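Local coordinates for protein 3-hydroxyacyl-CoA dehydrogenase (Burkholderia thailandensis, PDB 4XGN) that probably catalyses the NAD-dependent oxidation of 3-hydroxyacyl-CoA substrates as a Rossmann-fold short-chain dehydrogenase, at residues K114-V118 against N119-T123. Residues are numbered along the deposited sequence; the frame is centred on the assembly and turned at random.
Sequences KTITV and NLIGT. With NAD (nicotinamide-adenine-dinucleotide), chain I.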
loop_
_atom_site.group_PDB
_atom_site.type_symbol
_atom_site.label_atom_id
_atom_site.label_comp_id
_atom_site.label_asym_id
_atom_site.label_seq_id
_atom_site.Cartn_x
_atom_site.Cartn_y
_atom_site.Cartn_z
ATOM N N LYS A 114 14.565 22.322 -0.296
ATOM C CA LYS A 114 13.692 23.191 -1.103
ATOM C C LYS A 114 12.518 22.412 -1.677
ATOM O O LYS A 114 11.370 22.887 -1.671
ATOM C CB LYS A 114 14.452 23.858 -2.245
ATOM C CG LYS A 114 13.544 24.647 -3.176
ATOM C CD LYS A 114 14.279 25.714 -3.962
ATOM C CE LYS A 114 13.239 26.557 -4.690
ATOM N NZ LYS A 114 12.626 27.564 -3.769
ATOM N N THR A 115 12.799 21.198 -2.158
ATOM C CA THR A 115 11.713 20.365 -2.731
ATOM C C THR A 115 10.661 20.058 -1.687
ATOM O O THR A 115 9.445 20.140 -1.924
ATOM C CB THR A 115 12.317 19.060 -3.279
ATOM O OG1 THR A 115 13.291 19.402 -4.264
ATOM C CG2 THR A 115 11.233 18.160 -3.905
ATOM N N ILE A 116 11.136 19.645 -0.519
ATOM C CA ILE A 116 10.260 19.361 0.612
ATOM C C ILE A 116 9.479 20.618 1.028
ATOM O O ILE A 116 8.280 20.535 1.341
ATOM C CB ILE A 116 11.047 18.737 1.789
ATOM C CG1 ILE A 116 11.047 17.225 1.659
ATOM C CG2 ILE A 116 10.447 19.085 3.146
ATOM C CD1 ILE A 116 11.701 16.641 0.415
ATOM N N THR A 117 10.156 21.755 1.035
ATOM C CA THR A 117 9.514 23.010 1.448
ATOM C C THR A 117 8.390 23.456 0.522
ATOM O O THR A 117 7.286 23.794 0.989
ATOM C CB THR A 117 10.549 24.116 1.716
ATOM O OG1 THR A 117 11.379 23.673 2.788
ATOM C CG2 THR A 117 9.856 25.410 2.065
ATOM N N VAL A 118 8.621 23.398 -0.781
ATOM C CA VAL A 118 7.574 23.760 -1.694
ATOM C C VAL A 118 6.460 22.748 -1.728
ATOM O O VAL A 118 5.291 23.104 -1.623
ATOM C CB VAL A 118 8.110 23.993 -3.105
ATOM C CG1 VAL A 118 7.003 24.267 -4.091
ATOM C CG2 VAL A 118 9.095 25.153 -3.082
ATOM N N ASN A 119 6.824 21.467 -1.893
ATOM C CA ASN A 119 5.844 20.455 -2.211
ATOM C C ASN A 119 5.057 19.982 -1.021
ATOM O O ASN A 119 3.885 19.667 -1.164
ATOM C CB ASN A 119 6.542 19.255 -2.852
ATOM C CG ASN A 119 7.097 19.539 -4.239
ATOM O OD1 ASN A 119 6.960 20.647 -4.786
ATOM N ND2 ASN A 119 7.686 18.520 -4.841
ATOM N N LEU A 120 5.706 19.879 0.137
ATOM C CA LEU A 120 5.100 19.278 1.294
ATOM C C LEU A 120 4.711 20.338 2.307
ATOM O O LEU A 120 3.541 20.453 2.648
ATOM C CB LEU A 120 6.033 18.185 1.869
ATOM C CG LEU A 120 5.558 17.479 3.141
ATOM C CD1 LEU A 120 4.141 16.929 3.029
ATOM C CD2 LEU A 120 6.536 16.401 3.535
ATOM N N ILE A 121 5.684 21.102 2.800
ATOM C CA ILE A 121 5.396 22.149 3.777
ATOM C C ILE A 121 4.402 23.138 3.142
ATOM O O ILE A 121 3.438 23.553 3.802
ATOM C CB ILE A 121 6.672 22.826 4.295
ATOM C CG1 ILE A 121 7.521 21.778 5.041
ATOM C CG2 ILE A 121 6.305 24.020 5.183
ATOM C CD1 ILE A 121 8.849 22.302 5.510
ATOM N N GLY A 122 4.664 23.510 1.876
ATOM C CA GLY A 122 3.813 24.434 1.126
ATOM C C GLY A 122 2.394 23.939 0.999
ATOM O O GLY A 122 1.449 24.717 1.189
ATOM N N THR A 123 2.230 22.658 0.669
ATOM C CA THR A 123 0.872 22.091 0.580
ATOM C C THR A 123 0.172 22.124 1.955
ATOM O O THR A 123 -0.989 22.534 2.043
ATOM C CB THR A 123 0.893 20.698 -0.051
ATOM O OG1 THR A 123 1.049 20.857 -1.475
ATOM C CG2 THR A 123 -0.423 19.913 0.229
HETATM P PA NAD I . 3.927 23.235 -13.818
HETATM O O1A NAD I . 5.375 23.525 -13.650
HETATM O O2A NAD I . 3.331 23.435 -15.177
HETATM O O5B NAD I . 3.050 24.057 -12.757
HETATM C C5B NAD I . 3.476 24.218 -11.421
HETATM C C4B NAD I . 3.073 25.621 -10.935
HETATM O O4B NAD I . 3.543 25.646 -9.686
HETATM C C3B NAD I . 3.829 26.733 -11.708
HETATM O O3B NAD I . 3.001 27.652 -12.342
HETATM C C2B NAD I . 4.708 27.278 -10.568
HETATM O O2B NAD I . 5.112 28.669 -10.842
HETATM C C1B NAD I . 4.039 27.057 -9.440
HETATM N N9A NAD I . 4.881 27.017 -8.285
HETATM C C8A NAD I . 6.110 26.432 -8.118
HETATM N N7A NAD I . 6.587 26.708 -6.860
HETATM C C5A NAD I . 5.628 27.424 -6.289
HETATM C C6A NAD I . 5.546 27.959 -5.030
HETATM N N6A NAD I . 6.520 27.946 -3.987
HETATM N N1A NAD I . 4.447 28.648 -4.688
HETATM C C2A NAD I . 3.412 28.827 -5.566
HETATM N N3A NAD I . 3.477 28.280 -6.816
HETATM C C4A NAD I . 4.603 27.610 -7.143
HETATM O O3 NAD I . 3.888 21.677 -13.428
HETATM P PN NAD I . 2.540 20.773 -13.286
HETATM O O1N NAD I . 2.790 19.560 -14.120
HETATM O O2N NAD I . 1.235 21.491 -13.590
HETATM O O5D NAD I . 2.581 20.347 -11.724
HETATM C C5D NAD I . 1.429 20.407 -10.885
HETATM C C4D NAD I . 1.499 19.457 -9.751
HETATM O O4D NAD I . 1.428 18.212 -10.309
HETATM C C3D NAD I . 2.852 19.524 -9.000
HETATM O O3D NAD I . 2.692 19.323 -7.663
HETATM C C2D NAD I . 3.593 18.343 -9.687
HETATM O O2D NAD I . 4.751 17.880 -8.852
HETATM C C1D NAD I . 2.664 17.417 -9.804
HETATM N N1N NAD I . 2.847 16.347 -10.778
HETATM C C2N NAD I . 3.096 16.572 -12.112
HETATM C C3N NAD I . 3.266 15.530 -13.015
HETATM C C7N NAD I . 3.589 15.735 -14.465
HETATM O O7N NAD I . 3.953 14.791 -15.124
HETATM N N7N NAD I . 3.429 17.011 -15.067
HETATM C C4N NAD I . 3.150 14.209 -12.532
HETATM C C5N NAD I . 2.864 13.983 -11.209
HETATM C C6N NAD I . 2.706 15.040 -10.339
HETATM O O HOH W 1 2.609 22.729 -2.650
#
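The carboxamide of Asn-119 has one face laid against the preceding helical turn: the carbonyl oxygen of Thr-115 sits over its CG at 3.4 Å, and on that same face, displaced toward the amide nitrogen, Thr-115 CG2 lies 3.7 Å from Asn-119 ND2. Beyond the amide oxygen, Val-118 CG1 comes up to Asn-119 OD1 at 3.7 Å. With CG anti to the carbonyl carbon (chi1 -69°), the Asn-119 side chain folds back beside its own N, which donates to Thr-115 O in an ordinary helical bond. ND2 is held from outside by Ile-94 O and Ser-169 OG, which fixes the amide's rotation. The other flat group is the NAD adenine; Val-118 CG1 comes to its amino-group edge, raised out of the ring plane and not over the ring itself, 3.7 Å from N6A.

Behind these groups the helix widens. Ile-116 O takes two donors: Leu-120 N from above the carbonyl plane, and Ile-121 N at 3.0 Å within it. Gly-122 N then reaches back five residues to Thr-117 O, leaving Val-118 O to a C-H...O contact from Gly-122 CA and a water. That water donates to Val-118 O (2.9 Å) and accepts from Thr-123 OG1, bridging the widened turn. Away from the cofactor, Ile-116 and Leu-120 pack on their counterparts in a second subunit.

Asn-119 fits the asparagine of the Asn-Ser-Tyr-Lys tetrad of short-chain dehydrogenases. The pi-type turn widens the helix there, while ND2 ties the side chain to the Ile-94 loop and to helix 164-184, whose Tyr-166 and Lys-170 bond NAD; Val-118 lines the adenine pocket.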